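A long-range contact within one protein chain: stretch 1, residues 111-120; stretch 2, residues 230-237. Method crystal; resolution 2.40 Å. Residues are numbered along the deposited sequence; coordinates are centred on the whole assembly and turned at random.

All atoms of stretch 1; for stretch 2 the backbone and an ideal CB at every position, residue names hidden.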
ATOM      1  N   LEU A 111       0.628  -4.415  11.177  1.00 20.76           N
ATOM      2  CA  LEU A 111      -0.090  -5.240  10.213  1.00 20.32           C
ATOM      3  C   LEU A 111      -0.819  -4.377   9.188  1.00 27.70           C
ATOM      4  O   LEU A 111      -0.764  -4.651   7.986  1.00 23.34           O
ATOM      5  CB  LEU A 111      -1.086  -6.161  10.925  1.00 19.64           C
ATOM      6  CG  LEU A 111      -0.498  -7.215  11.869  1.00 24.01           C
ATOM      7  CD1 LEU A 111      -1.578  -7.778  12.776  1.00 19.56           C
ATOM      8  CD2 LEU A 111       0.187  -8.330  11.085  1.00 22.51           C
ATOM      9  N   ARG A 112      -1.506  -3.341   9.670  1.00 18.70           N
ATOM     10  CA  ARG A 112      -2.246  -2.441   8.794  1.00 18.83           C
ATOM     11  C   ARG A 112      -1.309  -1.814   7.770  1.00 24.29           C
ATOM     12  O   ARG A 112      -1.634  -1.730   6.588  1.00 26.49           O
ATOM     13  CB  ARG A 112      -2.959  -1.340   9.593  1.00 19.87           C
ATOM     14  CG  ARG A 112      -4.078  -1.825  10.509  1.00 25.68           C
ATOM     15  CD  ARG A 112      -5.227  -2.486   9.752  1.00 34.20           C
ATOM     16  NE  ARG A 112      -6.334  -1.561   9.512  1.00 35.59           N
ATOM     17  CZ  ARG A 112      -6.521  -0.898   8.375  1.00 49.05           C
ATOM     18  NH1 ARG A 112      -5.676  -1.061   7.364  1.00 66.83           N
ATOM     19  NH2 ARG A 112      -7.554  -0.074   8.248  1.00 32.07           N
ATOM     20  N   ARG A 113      -0.136  -1.391   8.232  1.00 23.10           N
ATOM     21  CA  ARG A 113       0.812  -0.697   7.371  1.00 25.97           C
ATOM     22  C   ARG A 113       1.552  -1.666   6.456  1.00 29.37           C
ATOM     23  O   ARG A 113       2.109  -1.262   5.434  1.00 24.02           O
ATOM     24  CB  ARG A 113       1.797   0.118   8.212  1.00 22.83           C
ATOM     25  CG  ARG A 113       1.145   1.325   8.871  1.00 23.76           C
ATOM     26  CD  ARG A 113       2.146   2.220   9.581  1.00 24.58           C
ATOM     27  NE  ARG A 113       1.489   3.395  10.153  1.00 30.11           N
ATOM     28  CZ  ARG A 113       2.131   4.429  10.685  1.00 35.08           C
ATOM     29  NH1 ARG A 113       3.457   4.442  10.720  1.00 44.13           N
ATOM     30  NH2 ARG A 113       1.448   5.452  11.182  1.00 32.07           N
ATOM     31  N   ALA A 114       1.552  -2.946   6.823  1.00 19.83           N
ATOM     32  CA  ALA A 114       2.085  -3.977   5.943  1.00 21.33           C
ATOM     33  C   ALA A 114       1.172  -4.119   4.730  1.00 19.15           C
ATOM     34  O   ALA A 114       1.636  -4.304   3.604  1.00 24.87           O
ATOM     35  CB  ALA A 114       2.222  -5.308   6.677  1.00 17.94           C
ATOM     36  N   ILE A 115      -0.132  -4.030   4.971  1.00 16.93           N
ATOM     37  CA  ILE A 115      -1.113  -4.065   3.894  1.00 21.01           C
ATOM     38  C   ILE A 115      -1.012  -2.788   3.052  1.00 18.12           C
ATOM     39  O   ILE A 115      -1.082  -2.835   1.823  1.00 19.24           O
ATOM     40  CB  ILE A 115      -2.551  -4.251   4.448  1.00 21.86           C
ATOM     41  CG1 ILE A 115      -2.948  -5.732   4.426  1.00 21.07           C
ATOM     42  CG2 ILE A 115      -3.564  -3.455   3.642  1.00 23.31           C
ATOM     43  CD1 ILE A 115      -2.010  -6.655   5.185  1.00 19.65           C
ATOM     44  N   VAL A 116      -0.821  -1.653   3.715  1.00 24.27           N
ATOM     45  CA  VAL A 116      -0.682  -0.382   3.008  1.00 28.18           C
ATOM     46  C   VAL A 116       0.592  -0.373   2.158  1.00 23.70           C
ATOM     47  O   VAL A 116       0.615   0.230   1.084  1.00 27.02           O
ATOM     48  CB  VAL A 116      -0.686   0.809   3.985  1.00 22.35           C
ATOM     49  CG1 VAL A 116      -0.485   2.117   3.245  1.00 21.34           C
ATOM     50  CG2 VAL A 116      -1.995   0.843   4.753  1.00 19.74           C
ATOM     51  N   ASP A 117       1.635  -1.060   2.625  1.00 20.50           N
ATOM     52  CA  ASP A 117       2.840  -1.273   1.817  1.00 20.65           C
ATOM     53  C   ASP A 117       2.491  -1.839   0.446  1.00 20.36           C
ATOM     54  O   ASP A 117       2.985  -1.370  -0.580  1.00 26.40           O
ATOM     55  CB  ASP A 117       3.814  -2.232   2.504  1.00 23.71           C
ATOM     56  CG  ASP A 117       4.698  -1.550   3.520  1.00 26.65           C
ATOM     57  OD1 ASP A 117       5.070  -2.218   4.504  1.00 25.89           O
ATOM     58  OD2 ASP A 117       5.031  -0.359   3.338  1.00 28.89           O
ATOM     59  N   HIS A 118       1.645  -2.863   0.453  1.00 17.13           N
ATOM     60  CA  HIS A 118       1.225  -3.534  -0.766  1.00 18.97           C
ATOM     61  C   HIS A 118       0.339  -2.633  -1.622  1.00 23.01           C
ATOM     62  O   HIS A 118       0.511  -2.563  -2.837  1.00 32.30           O
ATOM     63  CB  HIS A 118       0.497  -4.838  -0.424  1.00 23.62           C
ATOM     64  CG  HIS A 118       1.391  -5.894   0.157  1.00 26.63           C
ATOM     65  ND1 HIS A 118       1.864  -5.836   1.450  1.00 26.60           N
ATOM     66  CD2 HIS A 118       1.902  -7.022  -0.383  1.00 28.55           C
ATOM     67  CE1 HIS A 118       2.630  -6.889   1.682  1.00 19.54           C
ATOM     68  NE2 HIS A 118       2.671  -7.625   0.587  1.00 21.84           N
ATOM     69  N   ILE A 119      -0.600  -1.943  -0.982  1.00 22.60           N
ATOM     70  CA  ILE A 119      -1.500  -1.026  -1.679  1.00 20.38           C
ATOM     71  C   ILE A 119      -0.725   0.129  -2.307  1.00 25.20           C
ATOM     72  O   ILE A 119      -1.016   0.551  -3.430  1.00 21.89           O
ATOM     73  CB  ILE A 119      -2.579  -0.467  -0.729  1.00 19.34           C
ATOM     74  CG1 ILE A 119      -3.469  -1.604  -0.218  1.00 20.38           C
ATOM     75  CG2 ILE A 119      -3.423   0.593  -1.425  1.00 18.85           C
ATOM     76  CD1 ILE A 119      -4.588  -1.149   0.689  1.00 22.06           C
ATOM     77  N   SER A 120       0.272   0.623  -1.578  1.00 22.20           N
ATOM     78  CA  SER A 120       1.117   1.707  -2.065  1.00 18.12           C
ATOM     79  C   SER A 120       1.837   1.306  -3.351  1.00 18.61           C
ATOM     80  O   SER A 120       1.841   2.060  -4.323  1.00 19.63           O
ATOM     81  CB  SER A 120       2.130   2.122  -0.991  1.00 19.21           C
ATOM     82  OG  SER A 120       2.969   3.174  -1.439  1.00 21.48           O
ATOM     83  N   UNK A 230     -12.824   1.296  -3.173  1.00 18.23           N
ATOM     84  CA  UNK A 230     -13.208   0.425  -2.068  1.00 29.39           C
ATOM     85  C   UNK A 230     -12.047   0.207  -1.092  1.00 23.67           C
ATOM     86  O   UNK A 230     -12.246   0.222   0.123  1.00 25.27           O
ATOM     87  CB  UNK A 230     -13.700  -0.920  -2.607  1.00 29.39           C
ATOM     88  N   UNK A 231     -10.841   0.027  -1.627  1.00 25.70           N
ATOM     89  CA  UNK A 231      -9.643  -0.167  -0.806  1.00 29.68           C
ATOM     90  C   UNK A 231      -9.273   1.061   0.023  1.00 28.02           C
ATOM     91  O   UNK A 231      -8.843   0.932   1.170  1.00 29.40           O
ATOM     92  CB  UNK A 231      -8.462  -0.546  -1.702  1.00 29.68           C
ATOM     93  N   UNK A 232      -9.426   2.248  -0.557  1.00 23.92           N
ATOM     94  CA  UNK A 232      -9.169   3.485   0.177  1.00 23.62           C
ATOM     95  C   UNK A 232     -10.139   3.622   1.351  1.00 21.22           C
ATOM     96  O   UNK A 232      -9.821   4.246   2.360  1.00 25.97           O
ATOM     97  CB  UNK A 232      -9.285   4.694  -0.753  1.00 23.62           C
ATOM     98  N   UNK A 233     -11.318   3.024   1.211  1.00 20.99           N
ATOM     99  CA  UNK A 233     -12.347   3.098   2.243  1.00 25.14           C
ATOM    100  C   UNK A 233     -12.104   2.171   3.433  1.00 26.71           C
ATOM    101  O   UNK A 233     -12.696   2.362   4.494  1.00 31.33           O
ATOM    102  CB  UNK A 233     -13.708   2.773   1.624  1.00 25.14           C
ATOM    103  N   UNK A 234     -11.249   1.166   3.262  1.00 24.86           N
ATOM    104  CA  UNK A 234     -10.882   0.299   4.378  1.00 25.51           C
ATOM    105  C   UNK A 234      -9.438   0.575   4.794  1.00 26.13           C
ATOM    106  O   UNK A 234      -8.798  -0.240   5.459  1.00 34.82           O
ATOM    107  CB  UNK A 234     -11.062  -1.173   4.003  1.00 25.51           C
ATOM    108  N   UNK A 235      -8.942   1.742   4.395  1.00 25.57           N
ATOM    109  CA  UNK A 235      -7.584   2.169   4.704  1.00 25.58           C
ATOM    110  C   UNK A 235      -7.615   3.502   5.446  1.00 27.03           C
ATOM    111  O   UNK A 235      -8.271   4.450   5.011  1.00 26.84           O
ATOM    112  CB  UNK A 235      -6.748   2.283   3.428  1.00 25.58           C
ATOM    113  N   UNK A 236      -6.913   3.574   6.573  1.00 26.27           N
ATOM    114  CA  UNK A 236      -6.844   4.822   7.317  1.00 24.61           C
ATOM    115  C   UNK A 236      -5.886   5.769   6.609  1.00 24.38           C
ATOM    116  O   UNK A 236      -4.788   5.377   6.213  1.00 34.99           O
ATOM    117  CB  UNK A 236      -6.403   4.578   8.762  1.00 24.61           C
ATOM    118  N   UNK A 237      -6.315   7.015   6.449  1.00 21.06           N
ATOM    119  CA  UNK A 237      -5.558   8.018   5.709  1.00 20.86           C
ATOM    120  C   UNK A 237      -4.139   8.217   6.245  1.00 23.62           C
ATOM    121  O   UNK A 237      -3.196   8.363   5.467  1.00 23.42           O
ATOM    122  CB  UNK A 237      -6.307   9.352   5.741  1.00 20.86           C
TER

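Stretch 1 is a continuous helix, and Arg 112, Val 116 and Ile 119 line the side that meets stretch 2. It therefore offers a guanidinium at one end and branched aliphatic carbon at the other, and the second backbone runs past both.

Position 230 has helical angles (-61/-41), and nothing of stretch 1 lies within 5.5 Å of its ideal CB. The contact sets no demand here, so any residue that tolerates a helix would suit. The deposited residue is Ala 230.

Position 231 is different. It is still helical, its CA-to-CB bond points toward stretch 1, and its ideal CB lies 4.6 Å from Ile 119 CD1. A methyl at that distance asks for an apolar partner: leucine, isoleucine, methionine or valine would all be reasonable. The residue is Leu 231, with chi1 m and chi2 t. Its CD2 comes to 4.5 Å from Ile 119 CD1, a loose apolar contact rather than a tight interlock.

Positions 232 and 233 find nothing of stretch 1 within 5.5 Å of their ideal CB atoms. At 232 the bond points away, and a polar residue is an easy choice; Asp 232 sits there, its carboxylate hydrogen-bonded elsewhere in the structure. At 233 the contact leaves the choice open, and the residue is Asn 233.

At position 234 the angles shift to -109/19 as the chain leaves the helix. The CB points sideways, with no stretch 1 atom within 5.5 Å, but the carbonyl faces Arg 112. Because the backbone supplies the acceptor, many side chains could serve, aliphatic ones included. The deposited residue is Ile 234. Arg 112 NH2 donates a weak hydrogen bond to Ile 234 O at 3.1 Å, with an N-H...acceptor angle of 129°.

Position 235 is extended (-123/130), and its sideways CB is set among three neighbours: 4.9 Å from Ile 119 CD1, 5.1 Å from Val 116 CG2 and 5.3 Å from Arg 112 NH1. Small or branched residues such as threonine, valine or serine fit this mixed setting. Thr 235, with chi1 m, has both a methyl and a hydroxyl to use. Its CG2 packs 4.0 Å from Val 116 CG2, while its OG1 lies 3.6 Å from Ile 119 CD1 and donates to Leu 231 O at 2.7 Å, tying the turn back to the helix it has just left. A water also donates to Thr 235 OG1 (2.8 Å) and to Ile 234 O (3.0 Å), and accepts a weak bond from Arg 112 NH1 (3.2 Å), so the guanidinium reaches this backbone both directly and through water.

Position 236 has an ideal CB 4.8 Å from Arg 112 NH2 and extended angles (-76/134) at the end of the turn. Serine, threonine, aspartate or asparagine would suit a site just before a helix. Thr 236 occupies this N-cap position, and its CG2 lies 3.8 Å from Arg 112 NH2.

Position 237 turns helical (-56/-40) beyond reach of stretch 1, leaving a wide choice; it is Leu 237.

Stretch 2 230-237: ALDNITTL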
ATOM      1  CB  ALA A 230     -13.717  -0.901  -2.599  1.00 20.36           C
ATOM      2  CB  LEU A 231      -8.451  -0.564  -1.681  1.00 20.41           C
ATOM      3  CG  LEU A 231      -8.411  -2.028  -2.118  1.00 19.56           C
ATOM      4  CD1 LEU A 231      -7.236  -2.265  -3.036  1.00 21.80           C
ATOM      5  CD2 LEU A 231      -8.340  -2.949  -0.909  1.00 18.59           C
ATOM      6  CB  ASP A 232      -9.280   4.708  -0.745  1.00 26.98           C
ATOM      7  CG  ASP A 232      -8.172   4.761  -1.789  1.00 39.42           C
ATOM      8  OD1 ASP A 232      -7.103   4.158  -1.557  1.00 39.69           O
ATOM      9  OD2 ASP A 232      -8.369   5.414  -2.839  1.00 37.22           O
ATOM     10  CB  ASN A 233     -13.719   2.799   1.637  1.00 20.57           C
ATOM     11  CG  ASN A 233     -14.439   4.053   1.195  1.00 27.94           C
ATOM     12  OD1 ASN A 233     -14.667   4.269   0.005  1.00 34.52           O
ATOM     13  ND2 ASN A 233     -14.800   4.894   2.158  1.00 29.98           N
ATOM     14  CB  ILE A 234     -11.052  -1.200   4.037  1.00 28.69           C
ATOM     15  CG1 ILE A 234     -10.091  -1.627   2.926  1.00 23.73           C
ATOM     16  CG2 ILE A 234     -12.492  -1.506   3.646  1.00 16.97           C
ATOM     17  CD1 ILE A 234      -9.909  -3.134   2.842  1.00 24.65           C
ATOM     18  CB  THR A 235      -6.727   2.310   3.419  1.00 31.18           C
ATOM     19  OG1 THR A 235      -6.639   1.043   2.752  1.00 25.73           O
ATOM     20  CG2 THR A 235      -5.325   2.807   3.751  1.00 24.14           C
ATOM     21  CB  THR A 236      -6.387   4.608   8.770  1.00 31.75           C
ATOM     22  OG1 THR A 236      -5.011   4.221   8.786  1.00 51.06           O
ATOM     23  CG2 THR A 236      -7.222   3.526   9.442  1.00 25.96           C
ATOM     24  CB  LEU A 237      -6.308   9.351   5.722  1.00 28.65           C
ATOM     25  CG  LEU A 237      -5.624  10.550   5.062  1.00 33.52           C
ATOM     26  CD1 LEU A 237      -5.293  10.248   3.614  1.00 26.97           C
ATOM     27  CD2 LEU A 237      -6.512  11.782   5.164  1.00 27.96           C
TER
HETATM   28  O   HOH W   1      -6.283  -1.271   4.224  1.00 30.52           O
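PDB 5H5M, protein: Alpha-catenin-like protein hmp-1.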